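Local coordinates for serine-rich secreted cell wall anchored (LPXTG-motif ) protein (PDB 5NXK) that probably acts as a cell-wall-attached adhesin, its beta-solenoid helping this gut bacterium to stick to its host, at residues I265-G270 with I293-T298; T202-N207 with H232-E237; L30-T35 with A54-G59; Y82-Y87 with K136-D141. One frame throughout, in Å; residues are numbered along the deposited sequence.

Contact 1: I265-G270 with I293-T298; sequences IELAKG and IDFNGT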
loop_
_atom_site.group_PDB
_atom_site.type_symbol
_atom_site.label_atom_id
_atom_site.label_comp_id
_atom_site.label_asym_id
_atom_site.label_seq_id
_atom_site.Cartn_x
_atom_site.Cartn_y
_atom_site.Cartn_z
ATOM N N ILE A 265 10.699 -14.831 -5.834
ATOM C CA ILE A 265 9.725 -15.156 -4.817
ATOM C C ILE A 265 10.361 -16.180 -3.871
ATOM O O ILE A 265 10.883 -17.207 -4.303
ATOM C CB ILE A 265 8.441 -15.684 -5.441
ATOM C CG1 ILE A 265 7.862 -14.626 -6.401
ATOM C CG2 ILE A 265 7.429 -16.095 -4.358
ATOM C CD1 ILE A 265 6.628 -15.079 -7.137
ATOM N N GLU A 266 10.356 -15.871 -2.582
ATOM C CA GLU A 266 11.027 -16.717 -1.607
ATOM C C GLU A 266 10.064 -17.023 -0.478
ATOM O O GLU A 266 9.550 -16.118 0.160
ATOM C CB GLU A 266 12.293 -16.033 -1.069
ATOM C CG GLU A 266 13.355 -15.733 -2.151
ATOM C CD GLU A 266 14.609 -15.025 -1.618
ATOM O OE1 GLU A 266 14.493 -13.872 -1.143
ATOM O OE2 GLU A 266 15.709 -15.616 -1.682
ATOM N N LEU A 267 9.822 -18.305 -0.240
ATOM C CA LEU A 267 8.897 -18.741 0.799
ATOM C C LEU A 267 9.716 -19.513 1.828
ATOM O O LEU A 267 10.129 -20.641 1.577
ATOM C CB LEU A 267 7.781 -19.615 0.221
ATOM C CG LEU A 267 6.985 -19.034 -0.965
ATOM C CD1 LEU A 267 5.787 -19.896 -1.342
ATOM C CD2 LEU A 267 6.525 -17.618 -0.671
ATOM N N ALA A 268 9.942 -18.915 2.989
ATOM C CA ALA A 268 10.940 -19.436 3.920
ATOM C C ALA A 268 10.465 -20.656 4.695
ATOM O O ALA A 268 9.266 -20.903 4.814
ATOM C CB ALA A 268 11.360 -18.327 4.909
ATOM N N LYS A 269 11.416 -21.418 5.232
ATOM C CA LYS A 269 11.077 -22.566 6.081
ATOM C C LYS A 269 10.157 -22.120 7.226
ATOM O O LYS A 269 10.315 -21.020 7.782
ATOM C CB LYS A 269 12.334 -23.278 6.597
ATOM C CG LYS A 269 13.168 -22.500 7.586
ATOM C CD LYS A 269 14.164 -23.420 8.309
ATOM C CE LYS A 269 15.227 -22.611 9.054
ATOM N NZ LYS A 269 16.459 -22.452 8.225
ATOM N N GLY A 270 9.174 -22.962 7.541
ATOM C CA GLY A 270 8.205 -22.673 8.577
ATOM C C GLY A 270 7.022 -21.849 8.102
ATOM O O GLY A 270 5.999 -21.799 8.775
ATOM N N ILE A 293 11.604 -18.877 -8.120
ATOM C CA ILE A 293 10.705 -19.073 -6.987
ATOM C C ILE A 293 11.279 -20.180 -6.100
ATOM O O ILE A 293 11.507 -21.302 -6.558
ATOM C CB ILE A 293 9.275 -19.446 -7.433
ATOM C CG1 ILE A 293 8.749 -18.444 -8.461
ATOM C CG2 ILE A 293 8.341 -19.486 -6.227
ATOM C CD1 ILE A 293 7.410 -18.847 -9.071
ATOM N N ASP A 294 11.533 -19.850 -4.841
ATOM C CA ASP A 294 12.063 -20.814 -3.881
ATOM C C ASP A 294 10.984 -21.198 -2.888
ATOM O O ASP A 294 10.473 -20.350 -2.164
ATOM C CB ASP A 294 13.280 -20.245 -3.140
ATOM C CG ASP A 294 14.514 -20.134 -4.029
ATOM O OD1 ASP A 294 14.906 -21.140 -4.655
ATOM O OD2 ASP A 294 15.071 -19.024 -4.135
ATOM N N PHE A 295 10.642 -22.483 -2.871
ATOM C CA PHE A 295 9.684 -23.036 -1.924
ATOM C C PHE A 295 10.432 -23.779 -0.837
ATOM O O PHE A 295 10.900 -24.892 -1.070
ATOM C CB PHE A 295 8.724 -24.008 -2.610
ATOM C CG PHE A 295 7.831 -23.374 -3.645
ATOM C CD1 PHE A 295 8.266 -23.209 -4.956
ATOM C CD2 PHE A 295 6.541 -22.982 -3.314
ATOM C CE1 PHE A 295 7.426 -22.659 -5.917
ATOM C CE2 PHE A 295 5.709 -22.425 -4.258
ATOM C CZ PHE A 295 6.150 -22.260 -5.568
ATOM N N ASN A 296 10.543 -23.190 0.345
ATOM C CA ASN A 296 11.260 -23.848 1.429
ATOM C C ASN A 296 10.330 -24.130 2.587
ATOM O O ASN A 296 10.750 -24.686 3.593
ATOM C CB ASN A 296 12.448 -23.004 1.912
ATOM C CG ASN A 296 13.438 -22.684 0.795
ATOM O OD1 ASN A 296 13.704 -21.519 0.504
ATOM N ND2 ASN A 296 13.956 -23.712 0.149
ATOM N N GLY A 297 9.069 -23.732 2.461
ATOM C CA GLY A 297 8.108 -23.993 3.516
ATOM C C GLY A 297 6.981 -24.910 3.083
ATOM O O GLY A 297 7.192 -25.868 2.336
ATOM N N THR A 298 5.773 -24.599 3.542
ATOM C CA THR A 298 4.575 -25.331 3.158
ATOM C C THR A 298 3.709 -24.413 2.317
ATOM O O THR A 298 3.379 -23.313 2.742
ATOM C CB THR A 298 3.782 -25.803 4.393
ATOM O OG1 THR A 298 4.624 -26.630 5.198
ATOM C CG2 THR A 298 2.534 -26.590 3.994
#
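Ile265 O is held twice: Asp294 N donates to it at 2.8 Å in a nearly straight bond (169° at the hydrogen), and the CA of Ile293 adds a CH···O contact at 3.3 Å. The bonding then alternates, as where successive coils of a beta-solenoid stack in parallel register. Leu267 N reaches Asp294 O at 2.9 Å, and Asn296 N returns to Leu267 O, also at 2.9 Å, each nearly along the C=O axis. Side chains therefore fall into matched rows. Ile265 and Ile293 lie side by side in the same conformation, CG1 anti to the carbonyl carbon in both, with Ile265 CB 3.9 Å from Ile293 CG2. Next in that row, Leu267 CD1 rests obliquely 3.7 Å from Phe295 CD2. The other face is acidic: Glu266 OE2 and Asp294 OD2 are 4.2 Å apart, a repulsion probably eased by the salt bridge of Asp294 to Arg292. Beyond the strands, Lys269 CA meets Asn296 O at 3.3 Å where the two segments turn together. Strand 261-267 is flanked on its other edge by 230-235, while 289-295 is the last strand of this sheet; Phe283 of strand 283-285 backs Ile265, Ile293 and Phe295.

Contact 2: T202-N207 with H232-E237; sequences TVTVGN and HFIVNE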
loop_
_atom_site.group_PDB
_atom_site.type_symbol
_atom_site.label_atom_id
_atom_site.label_comp_id
_atom_site.label_asym_id
_atom_site.label_seq_id
_atom_site.Cartn_x
_atom_site.Cartn_y
_atom_site.Cartn_z
ATOM N N THR A 202 8.981 -4.439 -4.159
ATOM C CA THR A 202 9.091 -5.535 -3.186
ATOM C C THR A 202 7.949 -5.579 -2.189
ATOM O O THR A 202 7.590 -4.560 -1.629
ATOM C CB THR A 202 10.402 -5.427 -2.384
ATOM O OG1 THR A 202 11.507 -5.539 -3.280
ATOM C CG2 THR A 202 10.507 -6.535 -1.350
ATOM N N VAL A 203 7.366 -6.757 -1.995
ATOM C CA VAL A 203 6.472 -7.010 -0.864
ATOM C C VAL A 203 7.136 -8.005 0.065
ATOM O O VAL A 203 7.605 -9.051 -0.392
ATOM C CB VAL A 203 5.114 -7.557 -1.310
ATOM C CG1 VAL A 203 4.229 -7.899 -0.085
ATOM C CG2 VAL A 203 4.425 -6.545 -2.227
ATOM N N THR A 204 7.226 -7.681 1.352
ATOM C CA THR A 204 7.778 -8.650 2.307
ATOM C C THR A 204 6.747 -8.964 3.377
ATOM O O THR A 204 5.924 -8.116 3.717
ATOM C CB THR A 204 9.056 -8.152 3.013
ATOM O OG1 THR A 204 8.727 -7.045 3.872
ATOM C CG2 THR A 204 10.088 -7.708 1.998
ATOM N N VAL A 205 6.757 -10.193 3.867
ATOM C CA VAL A 205 5.951 -10.557 5.019
ATOM C C VAL A 205 6.926 -11.040 6.103
ATOM O O VAL A 205 7.644 -12.024 5.902
ATOM C CB VAL A 205 4.909 -11.645 4.677
ATOM C CG1 VAL A 205 4.044 -11.964 5.902
ATOM C CG2 VAL A 205 4.032 -11.200 3.503
ATOM N N GLY A 206 6.982 -10.339 7.236
ATOM C CA GLY A 206 8.041 -10.579 8.212
ATOM C C GLY A 206 7.872 -11.858 9.030
ATOM O O GLY A 206 6.832 -12.529 8.947
ATOM N N ASN A 207 8.898 -12.204 9.809
ATOM C CA ASN A 207 8.826 -13.364 10.699
ATOM C C ASN A 207 7.566 -13.386 11.530
ATOM O O ASN A 207 7.213 -12.381 12.127
ATOM C CB ASN A 207 10.005 -13.420 11.666
ATOM C CG ASN A 207 11.280 -13.840 11.009
ATOM O OD1 ASN A 207 11.431 -13.749 9.791
ATOM N ND2 ASN A 207 12.198 -14.369 11.809
ATOM N N HIS A 232 10.087 -8.488 -6.041
ATOM C CA HIS A 232 10.259 -9.476 -4.975
ATOM C C HIS A 232 8.977 -9.744 -4.216
ATOM O O HIS A 232 8.218 -8.822 -3.946
ATOM C CB HIS A 232 11.316 -9.018 -3.971
ATOM C CG HIS A 232 12.679 -8.855 -4.550
ATOM N ND1 HIS A 232 13.605 -9.885 -4.587
ATOM C CD2 HIS A 232 13.309 -7.776 -5.073
ATOM C CE1 HIS A 232 14.720 -9.453 -5.134
ATOM N NE2 HIS A 232 14.568 -8.170 -5.443
ATOM N N PHE A 233 8.735 -11.007 -3.880
ATOM C CA PHE A 233 7.718 -11.342 -2.886
ATOM C C PHE A 233 8.395 -12.279 -1.905
ATOM O O PHE A 233 8.775 -13.400 -2.274
ATOM C CB PHE A 233 6.488 -12.002 -3.516
ATOM C CG PHE A 233 5.400 -12.356 -2.519
ATOM C CD1 PHE A 233 5.013 -11.448 -1.542
ATOM C CD2 PHE A 233 4.735 -13.578 -2.594
ATOM C CE1 PHE A 233 4.002 -11.754 -0.637
ATOM C CE2 PHE A 233 3.723 -13.897 -1.696
ATOM C CZ PHE A 233 3.348 -12.989 -0.720
ATOM N N ILE A 234 8.608 -11.795 -0.687
ATOM C CA ILE A 234 9.399 -12.519 0.293
ATOM C C ILE A 234 8.543 -12.839 1.509
ATOM O O ILE A 234 8.030 -11.944 2.155
ATOM C CB ILE A 234 10.633 -11.719 0.744
ATOM C CG1 ILE A 234 11.504 -11.365 -0.456
ATOM C CG2 ILE A 234 11.448 -12.528 1.750
ATOM C CD1 ILE A 234 12.606 -10.392 -0.122
ATOM N N VAL A 235 8.383 -14.120 1.799
ATOM C CA VAL A 235 7.637 -14.573 2.957
ATOM C C VAL A 235 8.624 -15.219 3.933
ATOM O O VAL A 235 9.204 -16.260 3.640
ATOM C CB VAL A 235 6.546 -15.559 2.549
ATOM C CG1 VAL A 235 5.832 -16.112 3.788
ATOM C CG2 VAL A 235 5.579 -14.876 1.584
ATOM N N ASN A 236 8.826 -14.590 5.085
ATOM C CA ASN A 236 9.863 -15.020 6.016
ATOM C C ASN A 236 9.438 -16.183 6.924
ATOM O O ASN A 236 8.301 -16.664 6.847
ATOM C CB ASN A 236 10.338 -13.814 6.854
ATOM C CG ASN A 236 11.223 -12.872 6.053
ATOM O OD1 ASN A 236 12.413 -13.123 5.923
ATOM N ND2 ASN A 236 10.656 -11.793 5.520
ATOM N N GLU A 237 10.364 -16.646 7.762
ATOM C CA GLU A 237 10.114 -17.818 8.602
ATOM C C GLU A 237 8.854 -17.702 9.435
ATOM O O GLU A 237 8.579 -16.653 10.022
ATOM C CB GLU A 237 11.282 -18.115 9.543
ATOM C CG GLU A 237 12.570 -18.478 8.847
ATOM C CD GLU A 237 13.625 -18.962 9.822
ATOM O OE1 GLU A 237 13.416 -18.811 11.049
ATOM O OE2 GLU A 237 14.669 -19.473 9.357
#
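His232, within strand 230-235, takes Val203 N on its carbonyl O at 3.0 Å, from 32° above the carbonyl plane. Its ring runs alongside Thr202, CD2 lying 3.4 Å from Thr202 OG1, while NE2 is hydrogen-bonded to Glu230. Phe233 turns to the buried face with CG anti to the backbone N (chi1 -180°), which lays CE1 3.9 Å from Val203 CG1 and near Val205 CG2; the CG2 of Val235 sits over one ring face. Ile234 carries the middle of the ladder: its N gives to Val203 O at 2.9 Å, and its O receives from Val205 N at 2.8 Å. Just past the strand, Asn236 gives two hydrogen bonds to one acceptor, backbone N reaching Val205 O at 2.9 Å and ND2 reaching Val205 O at 3.0 Å. The ND2 approach is 53° above the carbonyl plane yet lies in Asn236's own amide plane. Glu237 O closes the run with a CH···O contact from Asn207 CA, 3.4 Å away. Four main-chain bonds and one side-chain bond supply the polar cohesion, one coil of the beta-solenoid upon the next; the two donors would probably polarise Val205 O, and the valines and Phe233 pack on the buried face.

Contact 3: L30-T35 with A54-G59; sequences LNNAIT and ALNSDG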
loop_
_atom_site.group_PDB
_atom_site.type_symbol
_atom_site.label_atom_id
_atom_site.label_comp_id
_atom_site.label_asym_id
_atom_site.label_seq_id
_atom_site.Cartn_x
_atom_site.Cartn_y
_atom_site.Cartn_z
ATOM N N LEU A 30 -11.201 16.357 7.313
ATOM C CA LEU A 30 -10.430 17.233 6.443
ATOM C C LEU A 30 -11.205 17.584 5.174
ATOM O O LEU A 30 -11.499 16.709 4.353
ATOM C CB LEU A 30 -9.093 16.581 6.062
ATOM C CG LEU A 30 -8.216 16.041 7.195
ATOM C CD1 LEU A 30 -6.975 15.354 6.632
ATOM C CD2 LEU A 30 -7.830 17.156 8.148
ATOM N N ASN A 31 -11.529 18.864 5.016
ATOM C CA ASN A 31 -12.175 19.344 3.797
ATOM C C ASN A 31 -11.143 19.682 2.726
ATOM O O ASN A 31 -11.460 19.798 1.537
ATOM C CB ASN A 31 -13.043 20.562 4.103
ATOM C CG ASN A 31 -14.155 20.247 5.090
ATOM O OD1 ASN A 31 -14.173 20.765 6.206
ATOM N ND2 ASN A 31 -15.072 19.372 4.692
ATOM N N ASN A 32 -9.894 19.808 3.153
ATOM C CA ASN A 32 -8.808 20.097 2.233
ATOM C C ASN A 32 -7.669 19.098 2.407
ATOM O O ASN A 32 -7.532 18.496 3.471
ATOM C CB ASN A 32 -8.298 21.513 2.486
ATOM C CG ASN A 32 -9.371 22.553 2.278
ATOM O OD1 ASN A 32 -9.756 22.849 1.150
ATOM N ND2 ASN A 32 -9.902 23.079 3.380
ATOM N N ALA A 33 -6.860 18.917 1.368
ATOM C CA ALA A 33 -5.632 18.141 1.500
ATOM C C ALA A 33 -4.608 18.972 2.265
ATOM O O ALA A 33 -4.579 20.191 2.136
ATOM C CB ALA A 33 -5.080 17.736 0.132
ATOM N N ILE A 34 -3.772 18.311 3.055
ATOM C CA ILE A 34 -2.682 18.981 3.758
ATOM C C ILE A 34 -1.355 18.622 3.093
ATOM O O ILE A 34 -1.022 17.446 3.000
ATOM C CB ILE A 34 -2.628 18.569 5.240
ATOM C CG1 ILE A 34 -3.866 19.059 5.990
ATOM C CG2 ILE A 34 -1.376 19.114 5.898
ATOM C CD1 ILE A 34 -3.974 18.485 7.394
ATOM N N THR A 35 -0.590 19.615 2.647
ATOM C CA THR A 35 0.688 19.327 2.000
ATOM C C THR A 35 1.869 19.486 2.950
ATOM O O THR A 35 1.976 20.474 3.665
ATOM C CB THR A 35 0.929 20.230 0.767
ATOM O OG1 THR A 35 -0.043 19.938 -0.248
ATOM C CG2 THR A 35 2.320 19.991 0.191
ATOM N N ALA A 54 -10.565 12.165 5.264
ATOM C CA ALA A 54 -10.108 13.050 4.199
ATOM C C ALA A 54 -11.147 13.093 3.087
ATOM O O ALA A 54 -11.244 12.173 2.265
ATOM C CB ALA A 54 -8.761 12.591 3.655
ATOM N N LEU A 55 -11.941 14.159 3.084
ATOM C CA LEU A 55 -13.095 14.245 2.201
ATOM C C LEU A 55 -12.751 14.792 0.827
ATOM O O LEU A 55 -13.529 14.639 -0.114
ATOM C CB LEU A 55 -14.184 15.101 2.831
ATOM C CG LEU A 55 -14.955 14.396 3.942
ATOM C CD1 LEU A 55 -16.037 15.313 4.478
ATOM C CD2 LEU A 55 -15.541 13.080 3.438
ATOM N N ASN A 56 -11.607 15.455 0.716
ATOM C CA ASN A 56 -11.254 16.123 -0.524
ATOM C C ASN A 56 -10.609 15.203 -1.559
ATOM O O ASN A 56 -9.612 14.532 -1.279
ATOM C CB ASN A 56 -10.320 17.297 -0.225
ATOM C CG ASN A 56 -10.319 18.339 -1.325
ATOM O OD1 ASN A 56 -11.225 18.383 -2.160
ATOM N ND2 ASN A 56 -9.299 19.191 -1.327
ATOM N N SER A 57 -11.175 15.208 -2.766
ATOM C CA SER A 57 -10.643 14.452 -3.906
ATOM C C SER A 57 -9.184 14.813 -4.209
ATOM O O SER A 57 -8.461 14.060 -4.870
ATOM C CB SER A 57 -11.522 14.672 -5.146
ATOM O OG SER A 57 -11.408 15.998 -5.637
ATOM N N ASP A 58 -8.763 15.979 -3.735
ATOM C CA ASP A 58 -7.374 16.405 -3.862
ATOM C C ASP A 58 -6.425 15.504 -3.079
ATOM O O ASP A 58 -5.263 15.350 -3.451
ATOM C CB ASP A 58 -7.213 17.854 -3.389
ATOM C CG ASP A 58 -8.017 18.831 -4.221
ATOM O OD1 ASP A 58 -8.379 18.481 -5.367
ATOM O OD2 ASP A 58 -8.281 19.954 -3.732
ATOM N N GLY A 59 -6.916 14.935 -1.983
ATOM C CA GLY A 59 -6.102 14.076 -1.138
ATOM C C GLY A 59 -6.310 14.319 0.349
ATOM O O GLY A 59 -7.112 15.165 0.740
HETATM O O HOH W 1 -9.215 15.757 2.313
#
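At this corner of the beta-solenoid two successive coils leave one parallel sheet and turn toward the next, with a single direct hydrogen bond between them: Leu55 N to Leu30 O, 2.9 Å. Leu30, Asn31 and Leu55 all set CG anti to the carbonyl carbon, so the side chains of Asn31 and Leu55 run side by side, ND2 of Asn31 coming 4.2 Å from CD1 of Leu55. Asn56 departs from this pattern. Its CG is anti to the backbone N (chi1 -158°), which directs the amide back along its own type I turn, Asn56 to Gly59, while Asn56 CB packs 3.3 Å from Asn31 O. In the turn Asn56 ND2 donates to Asp58 OD2 at 2.7 Å, a bent bond (131° at the hydrogen) that meets the carboxylate from above its plane and helps to hold the two groups. Ala33 points its methyl at this turn, with CB 3.3 Å from Gly59 O. Glu7 of helix 7-14 accepts from the backbone N of Asn31 and Asn32. Water 1 knits the bend together: it accepts from Asn56 N at 2.9 Å and, though further acceptors lie in reach, donates to Gly59 O at 2.7 Å and Leu30 O at 3.2 Å.

Contact 4: Y82-Y87 with K136-D141; sequences YNTSKY and KSYEVD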
loop_
_atom_site.group_PDB
_atom_site.type_symbol
_atom_site.label_atom_id
_atom_site.label_comp_id
_atom_site.label_asym_id
_atom_site.label_seq_id
_atom_site.Cartn_x
_atom_site.Cartn_y
_atom_site.Cartn_z
ATOM N N TYR A 82 -9.987 7.445 6.658
ATOM C CA TYR A 82 -10.927 7.407 5.537
ATOM C C TYR A 82 -10.458 8.345 4.443
ATOM O O TYR A 82 -9.936 9.418 4.737
ATOM C CB TYR A 82 -12.344 7.836 5.956
ATOM C CG TYR A 82 -12.973 7.061 7.088
ATOM C CD1 TYR A 82 -12.740 7.414 8.417
ATOM C CD2 TYR A 82 -13.836 5.997 6.829
ATOM C CE1 TYR A 82 -13.334 6.711 9.458
ATOM C CE2 TYR A 82 -14.433 5.290 7.861
ATOM C CZ TYR A 82 -14.182 5.648 9.172
ATOM O OH TYR A 82 -14.784 4.943 10.192
ATOM N N ASN A 83 -10.658 7.968 3.183
ATOM C CA ASN A 83 -10.375 8.908 2.109
ATOM C C ASN A 83 -11.213 8.629 0.874
ATOM O O ASN A 83 -11.516 7.474 0.569
ATOM C CB ASN A 83 -8.882 8.872 1.738
ATOM C CG ASN A 83 -8.504 7.591 1.029
ATOM O OD1 ASN A 83 -8.311 6.550 1.672
ATOM N ND2 ASN A 83 -8.415 7.649 -0.306
ATOM N N THR A 84 -11.547 9.685 0.144
ATOM C CA THR A 84 -12.289 9.537 -1.103
ATOM C C THR A 84 -11.372 9.701 -2.303
ATOM O O THR A 84 -11.702 9.276 -3.415
ATOM C CB THR A 84 -13.418 10.574 -1.213
ATOM O OG1 THR A 84 -12.843 11.882 -1.168
ATOM C CG2 THR A 84 -14.393 10.420 -0.054
ATOM N N SER A 85 -10.216 10.313 -2.069
ATOM C CA SER A 85 -9.288 10.630 -3.146
ATOM C C SER A 85 -8.728 9.395 -3.822
ATOM O O SER A 85 -8.335 8.433 -3.160
ATOM C CB SER A 85 -8.127 11.470 -2.624
ATOM O OG SER A 85 -7.220 11.755 -3.677
ATOM N N LYS A 86 -8.657 9.441 -5.150
ATOM C CA LYS A 86 -8.004 8.372 -5.880
ATOM C C LYS A 86 -6.502 8.373 -5.601
ATOM O O LYS A 86 -5.813 7.407 -5.929
ATOM C CB LYS A 86 -8.315 8.476 -7.379
ATOM C CG LYS A 86 -7.640 9.618 -8.132
ATOM C CD LYS A 86 -8.015 9.516 -9.608
ATOM C CE LYS A 86 -9.416 10.083 -9.834
ATOM N NZ LYS A 86 -9.770 10.264 -11.268
ATOM N N TYR A 87 -6.003 9.445 -4.975
ATOM C CA TYR A 87 -4.578 9.529 -4.618
ATOM C C TYR A 87 -4.293 9.180 -3.153
ATOM O O TYR A 87 -3.232 9.505 -2.630
ATOM C CB TYR A 87 -4.014 10.921 -4.956
ATOM C CG TYR A 87 -4.086 11.184 -6.445
ATOM C CD1 TYR A 87 -3.340 10.413 -7.321
ATOM C CD2 TYR A 87 -4.942 12.150 -6.978
ATOM C CE1 TYR A 87 -3.404 10.610 -8.686
ATOM C CE2 TYR A 87 -5.019 12.354 -8.348
ATOM C CZ TYR A 87 -4.247 11.579 -9.195
ATOM O OH TYR A 87 -4.293 11.750 -10.558
ATOM N N LYS A 136 -16.236 1.025 -2.166
ATOM C CA LYS A 136 -16.797 1.964 -3.135
ATOM C C LYS A 136 -17.397 3.164 -2.425
ATOM O O LYS A 136 -17.583 4.235 -3.005
ATOM C CB LYS A 136 -17.865 1.282 -3.994
ATOM C CG LYS A 136 -17.318 0.283 -4.990
ATOM C CD LYS A 136 -18.407 -0.186 -5.938
ATOM C CE LYS A 136 -17.813 -0.909 -7.134
ATOM N NZ LYS A 136 -17.417 -2.295 -6.775
ATOM N N SER A 137 -17.682 2.974 -1.147
ATOM C CA SER A 137 -18.164 4.052 -0.317
ATOM C C SER A 137 -18.004 3.684 1.145
ATOM O O SER A 137 -17.777 2.528 1.480
ATOM C CB SER A 137 -19.634 4.363 -0.639
ATOM O OG SER A 137 -20.476 3.291 -0.259
ATOM N N TYR A 138 -18.100 4.678 2.014
ATOM C CA TYR A 138 -18.078 4.418 3.447
ATOM C C TYR A 138 -18.988 5.388 4.167
ATOM O O TYR A 138 -19.413 6.383 3.600
ATOM C CB TYR A 138 -16.664 4.527 4.011
ATOM C CG TYR A 138 -15.960 5.843 3.743
ATOM C CD1 TYR A 138 -16.185 6.962 4.549
ATOM C CD2 TYR A 138 -15.041 5.956 2.708
ATOM C CE1 TYR A 138 -15.532 8.160 4.311
ATOM C CE2 TYR A 138 -14.375 7.148 2.462
ATOM C CZ TYR A 138 -14.619 8.244 3.267
ATOM O OH TYR A 138 -13.958 9.426 3.022
ATOM N N GLU A 139 -19.310 5.091 5.414
ATOM C CA GLU A 139 -20.156 5.994 6.176
ATOM C C GLU A 139 -19.531 6.234 7.538
ATOM O O GLU A 139 -19.104 5.299 8.211
ATOM C CB GLU A 139 -21.588 5.453 6.296
ATOM C CG GLU A 139 -22.277 5.761 7.619
ATOM C CD GLU A 139 -23.788 5.616 7.539
ATOM O OE1 GLU A 139 -24.303 5.364 6.428
ATOM O OE2 GLU A 139 -24.461 5.760 8.584
ATOM N N VAL A 140 -19.402 7.496 7.912
ATOM C CA VAL A 140 -18.898 7.798 9.245
ATOM C C VAL A 140 -19.715 8.945 9.840
ATOM O O VAL A 140 -20.009 9.926 9.145
ATOM C CB VAL A 140 -17.382 8.117 9.223
ATOM C CG1 VAL A 140 -17.076 9.299 8.313
ATOM C CG2 VAL A 140 -16.858 8.330 10.639
ATOM N N ASP A 141 -20.124 8.776 11.100
ATOM C CA ASP A 141 -21.026 9.706 11.789
ATOM C C ASP A 141 -22.148 10.200 10.884
ATOM O O ASP A 141 -22.325 11.398 10.674
ATOM C CB ASP A 141 -20.251 10.882 12.404
ATOM C CG ASP A 141 -19.330 10.446 13.549
ATOM O OD1 ASP A 141 -19.536 9.338 14.092
ATOM O OD2 ASP A 141 -18.417 11.216 13.928
#
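Aromatic packing dominates. The rings of Tyr82 and Tyr138 cross obliquely, centroids 5.0 Å apart and planes at 40°, with CD2 of Tyr82 above one face of the Tyr138 ring, toward its rim and 3.4 Å from Tyr138 CD1. A CH-pi contact reinforces this: Tyr82 CB lies over the same ring, 3.9 Å from its centroid. Tyr138 points inward, with CG in the crowded position between backbone N and carbonyl carbon (chi1 55°). In apolar packing, Val140 sits over a face of the Tyr82 ring, CB 4.0 Å from CZ. A methyl meets a hydroxyl in van der Waals contact where Thr84 CG2 abuts Tyr138 OH at 3.3 Å. No hydrogen bond crosses between the segments. Asn83 O faces the edge of the Tyr138 ring, 3.4 Å from CE2, and is buried with no hydrogen-bond partner in the model; Tyr138 OH instead bonds to Asn53 OD1. Within 82-87, Tyr87 N gives to Ser85 OG at 2.9 Å, an ST turn. Strand 137-140, paired antiparallel with 143-146, is thus packed as a hairpin against the parallel sheet at strand 79-83, also touching Tyr51 and Asn53 of strand 51-54, while Tyr108 of strand 105-109 meets the Tyr82 ring.

The four contacts form two groups on opposite sides of the chain's centre. Along the sequence, contact 3 closes before contact 4 opens, then come contact 2 and contact 1. Contacts 3 and 4, with centres about 11 Å apart, join through neighbouring strands 51-54 and 79-83: Ala54 pairs with Tyr82, and Ser85 OG with Ser57 O. Contacts 2 and 1, centres about 10 Å apart, occupy four consecutive strands of one parallel sheet, 230-235 being bonded to 261-267. The groups do not touch; contacts 1 and 3 are about 42 Å apart between centres. Similar coil-on-coil bonding thus recurs along an elongated solenoid, while contact 4 adds a hairpin outside the regular coils.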